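Local coordinates for sugar ABC transporter substrate-binding protein (Treponema pallidum subsp. pallidum, PDB 5U2P), which probably binds a solute, possibly a sugar, in the periplasm as the substrate-binding component of an ABC transporter, at residues E111-I114 and P115-I119; G268-L271 and V272-I276; A361-S365 and H366-G370. One frame throughout, in Å; residues are numbered along the deposited sequence.

Contact 1 of 3, residues E111-I114 and P115-I119; sequences EAWI and PDLLI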
loop_
_atom_site.group_PDB
_atom_site.type_symbol
_atom_site.label_atom_id
_atom_site.label_comp_id
_atom_site.label_asym_id
_atom_site.label_seq_id
_atom_site.Cartn_x
_atom_site.Cartn_y
_atom_site.Cartn_z
ATOM N N GLU A 111 -5.889 22.408 -5.362
ATOM C CA GLU A 111 -6.633 22.831 -4.181
ATOM C C GLU A 111 -5.656 23.138 -3.048
ATOM O O GLU A 111 -4.555 22.563 -2.968
ATOM C CB GLU A 111 -7.649 21.759 -3.749
ATOM C CG GLU A 111 -8.749 21.500 -4.778
ATOM C CD GLU A 111 -9.514 22.751 -5.166
ATOM O OE1 GLU A 111 -10.227 23.297 -4.308
ATOM O OE2 GLU A 111 -9.411 23.194 -6.334
ATOM N N ALA A 112 -6.059 24.056 -2.177
ATOM C CA ALA A 112 -5.179 24.555 -1.123
ATOM C C ALA A 112 -4.765 23.503 -0.114
ATOM O O ALA A 112 -3.762 23.678 0.569
ATOM C CB ALA A 112 -5.849 25.715 -0.398
ATOM N N TRP A 113 -5.521 22.413 -0.011
ATOM C CA TRP A 113 -5.214 21.374 0.975
ATOM C C TRP A 113 -4.269 20.279 0.462
ATOM O O TRP A 113 -3.824 19.438 1.238
ATOM C CB TRP A 113 -6.509 20.739 1.493
ATOM C CG TRP A 113 -7.532 20.377 0.438
ATOM C CD1 TRP A 113 -8.583 21.137 0.043
ATOM C CD2 TRP A 113 -7.621 19.153 -0.307
ATOM N NE1 TRP A 113 -9.320 20.476 -0.911
ATOM C CE2 TRP A 113 -8.748 19.257 -1.143
ATOM C CE3 TRP A 113 -6.852 17.985 -0.356
ATOM C CZ2 TRP A 113 -9.114 18.248 -2.036
ATOM C CZ3 TRP A 113 -7.225 16.979 -1.238
ATOM C CH2 TRP A 113 -8.347 17.121 -2.064
ATOM N N ILE A 114 -3.948 20.289 -0.833
ATOM C CA ILE A 114 -3.059 19.261 -1.387
ATOM C C ILE A 114 -1.705 19.173 -0.656
ATOM O O ILE A 114 -1.207 18.075 -0.406
ATOM C CB ILE A 114 -2.841 19.490 -2.887
ATOM C CG1 ILE A 114 -4.139 19.220 -3.649
ATOM C CG2 ILE A 114 -1.725 18.613 -3.438
ATOM C CD1 ILE A 114 -4.602 17.765 -3.627
ATOM N N PRO A 115 -1.105 20.320 -0.286
ATOM C CA PRO A 115 0.164 20.223 0.459
ATOM C C PRO A 115 0.072 19.558 1.834
ATOM O O PRO A 115 1.101 19.177 2.398
ATOM C CB PRO A 115 0.586 21.691 0.612
ATOM C CG PRO A 115 -0.069 22.388 -0.512
ATOM C CD PRO A 115 -1.374 21.698 -0.726
ATOM N N ASP A 116 -1.133 19.429 2.370
ATOM C CA ASP A 116 -1.335 18.831 3.686
ATOM C C ASP A 116 -1.441 17.300 3.603
ATOM O O ASP A 116 -1.381 16.606 4.616
ATOM C CB ASP A 116 -2.590 19.395 4.340
ATOM C CG ASP A 116 -2.458 20.861 4.710
ATOM O OD1 ASP A 116 -1.333 21.304 5.034
ATOM O OD2 ASP A 116 -3.497 21.559 4.690
ATOM N N LEU A 117 -1.587 16.768 2.397
ATOM C CA LEU A 117 -1.617 15.318 2.226
ATOM C C LEU A 117 -0.263 14.676 2.509
ATOM O O LEU A 117 0.775 15.210 2.119
ATOM C CB LEU A 117 -2.040 14.959 0.807
ATOM C CG LEU A 117 -3.469 15.331 0.416
ATOM C CD1 LEU A 117 -3.640 15.136 -1.073
ATOM C CD2 LEU A 117 -4.464 14.504 1.197
ATOM N N LEU A 118 -0.278 13.502 3.136
ATOM C CA LEU A 118 0.956 12.783 3.397
ATOM C C LEU A 118 1.500 12.155 2.118
ATOM O O LEU A 118 2.688 12.287 1.808
ATOM C CB LEU A 118 0.729 11.716 4.468
ATOM C CG LEU A 118 0.343 12.278 5.843
ATOM C CD1 LEU A 118 -0.072 11.188 6.817
ATOM C CD2 LEU A 118 1.463 13.109 6.439
ATOM N N ILE A 119 0.631 11.448 1.402
ATOM C CA ILE A 119 0.992 10.749 0.166
ATOM C C ILE A 119 -0.070 11.075 -0.892
ATOM O O ILE A 119 -1.054 10.336 -1.035
ATOM C CB ILE A 119 1.073 9.212 0.351
ATOM C CG1 ILE A 119 1.840 8.830 1.617
ATOM C CG2 ILE A 119 1.702 8.580 -0.895
ATOM C CD1 ILE A 119 1.700 7.354 1.987
HETATM O O HOH W 1 1.532 16.763 0.019
#

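Contact 2 of 3, residues G268-L271 and V272-I276; sequences GSHL and VADAI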
loop_
_atom_site.group_PDB
_atom_site.type_symbol
_atom_site.label_atom_id
_atom_site.label_comp_id
_atom_site.label_asym_id
_atom_site.label_seq_id
_atom_site.Cartn_x
_atom_site.Cartn_y
_atom_site.Cartn_z
ATOM N N GLY A 268 7.087 -7.483 5.558
ATOM C CA GLY A 268 5.741 -7.444 5.057
ATOM C C GLY A 268 4.970 -6.244 5.532
ATOM O O GLY A 268 5.535 -5.207 5.906
ATOM N N SER A 269 3.654 -6.404 5.513
ATOM C CA SER A 269 2.728 -5.332 5.818
ATOM C C SER A 269 2.774 -4.892 7.269
ATOM O O SER A 269 2.796 -5.732 8.172
ATOM C CB SER A 269 1.308 -5.771 5.502
ATOM O OG SER A 269 0.412 -4.774 5.924
ATOM N N HIS A 270 2.713 -3.581 7.504
ATOM C CA HIS A 270 2.641 -3.083 8.884
ATOM C C HIS A 270 1.369 -3.576 9.599
ATOM O O HIS A 270 1.298 -3.527 10.834
ATOM C CB HIS A 270 2.712 -1.545 8.900
ATOM C CG HIS A 270 1.383 -0.880 8.742
ATOM N ND1 HIS A 270 0.787 -0.672 7.508
ATOM C CD2 HIS A 270 0.512 -0.398 9.663
ATOM C CE1 HIS A 270 -0.382 -0.080 7.683
ATOM N NE2 HIS A 270 -0.573 0.101 8.984
ATOM N N LEU A 271 0.366 -4.032 8.845
ATOM C CA LEU A 271 -0.848 -4.575 9.450
ATOM C C LEU A 271 -0.542 -5.866 10.214
ATOM O O LEU A 271 -1.200 -6.179 11.217
ATOM C CB LEU A 271 -1.933 -4.832 8.405
ATOM C CG LEU A 271 -2.424 -3.562 7.667
ATOM C CD1 LEU A 271 -3.370 -3.928 6.526
ATOM C CD2 LEU A 271 -3.058 -2.556 8.627
ATOM N N VAL A 272 0.451 -6.608 9.736
ATOM C CA VAL A 272 0.902 -7.809 10.423
ATOM C C VAL A 272 1.627 -7.418 11.712
ATOM O O VAL A 272 1.386 -8.004 12.773
ATOM C CB VAL A 272 1.801 -8.666 9.522
ATOM C CG1 VAL A 272 2.362 -9.858 10.263
ATOM C CG2 VAL A 272 1.027 -9.109 8.287
ATOM N N ALA A 273 2.490 -6.403 11.642
ATOM C CA ALA A 273 3.199 -5.907 12.818
ATOM C C ALA A 273 2.207 -5.399 13.861
ATOM O O ALA A 273 2.347 -5.661 15.075
ATOM C CB ALA A 273 4.175 -4.794 12.436
ATOM N N ASP A 274 1.180 -4.688 13.408
ATOM C CA ASP A 274 0.108 -4.250 14.321
ATOM C C ASP A 274 -0.544 -5.435 15.050
ATOM O O ASP A 274 -0.830 -5.381 16.271
ATOM C CB ASP A 274 -0.972 -3.480 13.556
ATOM C CG ASP A 274 -0.600 -2.026 13.287
ATOM O OD1 ASP A 274 0.398 -1.530 13.849
ATOM O OD2 ASP A 274 -1.337 -1.368 12.517
ATOM N N ALA A 275 -0.768 -6.506 14.304
ATOM C CA ALA A 275 -1.397 -7.712 14.810
ATOM C C ALA A 275 -0.496 -8.404 15.814
ATOM O O ALA A 275 -0.971 -8.988 16.803
ATOM C CB ALA A 275 -1.736 -8.641 13.686
ATOM N N ILE A 276 0.809 -8.343 15.565
ATOM C CA ILE A 276 1.778 -8.927 16.500
ATOM C C ILE A 276 1.712 -8.197 17.840
ATOM O O ILE A 276 1.680 -8.813 18.912
ATOM C CB ILE A 276 3.197 -8.869 15.915
ATOM C CG1 ILE A 276 3.299 -9.906 14.799
ATOM C CG2 ILE A 276 4.272 -9.119 16.965
ATOM C CD1 ILE A 276 4.530 -9.802 13.959
#

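Contact 3 of 3, residues A361-S365 and H366-G370; sequences ALFKS and HIEKG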
loop_
_atom_site.group_PDB
_atom_site.type_symbol
_atom_site.label_atom_id
_atom_site.label_comp_id
_atom_site.label_asym_id
_atom_site.label_seq_id
_atom_site.Cartn_x
_atom_site.Cartn_y
_atom_site.Cartn_z
ATOM N N ALA A 361 9.495 5.858 13.531
ATOM C CA ALA A 361 10.669 6.367 12.829
ATOM C C ALA A 361 10.397 6.501 11.332
ATOM O O ALA A 361 10.717 7.524 10.720
ATOM C CB ALA A 361 11.862 5.457 13.071
ATOM N N LEU A 362 9.792 5.467 10.752
ATOM C CA LEU A 362 9.496 5.449 9.323
ATOM C C LEU A 362 8.395 6.444 8.991
ATOM O O LEU A 362 8.329 6.974 7.880
ATOM C CB LEU A 362 9.094 4.041 8.872
ATOM C CG LEU A 362 10.238 3.022 8.703
ATOM C CD1 LEU A 362 9.695 1.631 8.337
ATOM C CD2 LEU A 362 11.279 3.481 7.683
ATOM N N PHE A 363 7.520 6.704 9.949
ATOM C CA PHE A 363 6.497 7.703 9.706
ATOM C C PHE A 363 7.137 9.079 9.496
ATOM O O PHE A 363 6.770 9.801 8.565
ATOM C CB PHE A 363 5.491 7.749 10.847
ATOM C CG PHE A 363 4.329 8.653 10.572
ATOM C CD1 PHE A 363 3.290 8.233 9.753
ATOM C CD2 PHE A 363 4.291 9.930 11.097
ATOM C CE1 PHE A 363 2.222 9.062 9.483
ATOM C CE2 PHE A 363 3.225 10.766 10.831
ATOM C CZ PHE A 363 2.185 10.322 10.017
ATOM N N LYS A 364 8.099 9.434 10.348
ATOM C CA LYS A 364 8.785 10.717 10.233
ATOM C C LYS A 364 9.741 10.774 9.044
ATOM O O LYS A 364 9.848 11.810 8.394
ATOM C CB LYS A 364 9.566 11.034 11.516
ATOM C CG LYS A 364 8.720 11.068 12.777
ATOM C CD LYS A 364 7.607 12.109 12.695
ATOM C CE LYS A 364 6.770 12.124 13.968
ATOM N NZ LYS A 364 5.546 12.974 13.846
ATOM N N SER A 365 10.444 9.679 8.761
ATOM C CA SER A 365 11.452 9.696 7.704
ATOM C C SER A 365 10.878 9.562 6.297
ATOM O O SER A 365 11.436 10.112 5.351
ATOM C CB SER A 365 12.481 8.586 7.934
ATOM O OG SER A 365 11.887 7.300 7.997
ATOM N N HIS A 366 9.779 8.827 6.150
ATOM C CA HIS A 366 9.246 8.540 4.829
ATOM C C HIS A 366 7.778 8.919 4.672
ATOM O O HIS A 366 7.441 9.676 3.759
ATOM C CB HIS A 366 9.445 7.058 4.501
ATOM C CG HIS A 366 10.871 6.689 4.233
ATOM N ND1 HIS A 366 11.792 6.489 5.240
ATOM C CD2 HIS A 366 11.531 6.475 3.071
ATOM C CE1 HIS A 366 12.960 6.173 4.709
ATOM N NE2 HIS A 366 12.827 6.149 3.395
ATOM N N ILE A 367 6.905 8.420 5.538
ATOM C CA ILE A 367 5.474 8.565 5.267
ATOM C C ILE A 367 5.081 10.046 5.304
ATOM O O ILE A 367 4.397 10.533 4.405
ATOM C CB ILE A 367 4.613 7.732 6.251
ATOM C CG1 ILE A 367 4.960 6.238 6.122
ATOM C CG2 ILE A 367 3.127 7.963 5.964
ATOM C CD1 ILE A 367 4.412 5.339 7.254
ATOM N N GLU A 368 5.550 10.779 6.307
ATOM C CA GLU A 368 5.185 12.191 6.431
ATOM C C GLU A 368 5.701 13.034 5.264
ATOM O O GLU A 368 5.156 14.100 4.969
ATOM C CB GLU A 368 5.703 12.762 7.750
ATOM C CG GLU A 368 4.599 13.211 8.673
ATOM C CD GLU A 368 5.114 13.730 10.004
ATOM O OE1 GLU A 368 6.347 13.727 10.221
ATOM O OE2 GLU A 368 4.276 14.141 10.834
ATOM N N LYS A 369 6.736 12.535 4.596
ATOM C CA LYS A 369 7.368 13.234 3.486
ATOM C C LYS A 369 6.879 12.727 2.144
ATOM O O LYS A 369 7.364 13.152 1.095
ATOM C CB LYS A 369 8.888 13.082 3.560
ATOM C CG LYS A 369 9.478 13.458 4.915
ATOM C CD LYS A 369 10.997 13.488 4.887
ATOM C CE LYS A 369 11.570 13.903 6.229
ATOM N NZ LYS A 369 13.048 14.057 6.167
ATOM N N GLY A 370 5.928 11.800 2.172
ATOM C CA GLY A 370 5.358 11.277 0.946
ATOM C C GLY A 370 6.254 10.330 0.167
ATOM O O GLY A 370 5.978 10.046 -1.008
HETATM O O HOH W 2 8.608 14.281 8.818
#

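Contact 1 of 3, residues E111-I114 and P115-I119
The indole of Trp113 meets Leu117 at an edge: CZ3 lies 4.0 Å from Leu117 CD1, close to the ring plane. One face of the indole carries Glu111 CB, 3.5 Å above the plane and displaced toward the rim. With chi1 at 46°, Trp113 CG sits between the backbone N and the carbonyl carbon, and the ring folds back over Glu111. Leu117 CD1 also touches Ile114 CD1 at 3.8 Å, the two side chains meeting at a slant. Trp113 packs besides on Ala329 and Ser326 of helix 318-329 and, with Leu117, on Phe347.

The backbone here winds tightly. Asp116 N bonds to Trp113 O (2.9 Å) and Leu117 N to Ile114 O (3.1 Å), two successive i-to-i+3 bonds. Pro115, lacking an N-H, suits a place early in such a turn, at the price of a tight approach of its CD to Ile114 CB, 3.4 Å. A water within hydrogen-bonding distance of both Ile114 O and Leu117 O bridges these carbonyls. The whole is a type I beta turn, Glu111 to Ile114, whose last residue begins a short 3-10 segment, in the loop before strand 131-132.

Contact 2 of 3, residues G268-L271 and V272-I276
Ser269, which receives Val272 N on its backbone O, also has its hydroxyl gripped twice: OG accepts from Leu271 N at 3.0 Å and is bonded to Ser138 OG. This is the N-cap of helix 270-279, and the capping bond takes up an amide that has no earlier helical carbonyl to use. Serine suits the place because its short side chain can turn back on the first turn. Just ahead, Gly268 has phi and psi at which a beta carbon would press on the preceding carbonyl oxygen.

Beyond the cap the helix becomes regular. Asp274 N bonds to His270 O at 2.8 Å with an N-H...O angle of 162°, and Ala275 N repeats this i-to-i+4 pattern to Leu271 O at 3.1 Å.

Among the side chains, His270 and Asp274 cross obliquely, ring and carboxylate almost perpendicular. A His270 chi1 of 87° sets CG over the backbone, flanked by N and C, and brings the imidazole beside Asp274. There CD2 comes within 3.5 Å of Asp274 OD2, oblique to the ring, while His270 NE2 lies 3.9 Å from this oxygen. Leu271 CG covers part of one imidazole face. Val272 CB lies 3.4 Å from Ser269 O, and the valine touches Val251 of helix 251-258; Ala273, small, touches Phe143 of strand 138-145.

His270 ND1 accepts from the amide of Ile139, and the ring is therefore probably neutral with its proton on NE2; no hydrogen bond to Asp274 is made, and any influence of that carboxylate's charge would be electrostatic.

Contact 3 of 3, residues A361-S365 and H366-G370
The phenyl ring of Phe363 is met by two residues of the following turn. Ile367 crosses it at about a right angle, with CB 3.8 Å from Phe363 CD1 and CG2 resting near CD1 and CE1. Glu368 approaches obliquely from the same side of the ring plane, near CD2 and CE2, its CG 3.5 Å from Phe363 CE2 and its carboxylate plane 48° from that of the ring. Phe363 CG is anti to the backbone N (chi1 -173°), which lays the ring alongside the next turn, where both residues meet it from one side; it also touches Leu118 and Ile355.

Lys364 and Glu368 lie side by side, pointing the same way. Their salt bridge is long, NZ to OE2 3.5 Å, and the hydrogen bond within it weak; the methylene CD of Lys364 rests against Glu368 OE1. A water donates to OE1 and to Lys364 O, linking the carboxylate to the backbone; Glu368 chi1, -117°, lies away from a staggered value.

The helix, 360-367, has a wider pi-type turn at 363-365, in keeping with its i-to-i+5 bonds. Leu362 O accepts two amides, His366 N and, in the carbonyl plane, Ile367 N at 3.1 Å; Phe363 O takes Glu368 N at 2.7 Å, nearly along the C=O axis. Gly370, with positive phi, then ends the helix in a Schellman motif, a conformation easy for a residue without a side chain.

On another side of the helix the imidazole of His366 has Ser365 O over one face. Its ND1 donates to Ser365 OG at 2.9 Å, near the ring plane, and its NE2 donates to the carbonyl of Gln297, which would be consistent with a protonated imidazole. Leu362 CD2 approaches this ring obliquely. The extended Lys369 lays its aliphatic part beside the turn, CD 3.4 Å from Ser365 O.

From the N terminus the three contacts come in series; each is a local turn, so none nests in or crosses another. Contact 1 lies in the loop that leads from helix 101-104 to strand 131-132 of the five-stranded sheet. Contact 2 opens helix 270-279 directly after strand 263-267, and contact 3 ends helix 360-367; both lie against strand 138-145 of the second sheet, His270 and Ile367 each meeting Ile139. They do not touch, their nearest atoms being about 7 Å apart. Contacts 1 and 3 do, through Leu118 on Phe363 and Glu368, and Arg348 bonds to the carbonyls of both Pro115 and Glu368, tying the loop to the helix end.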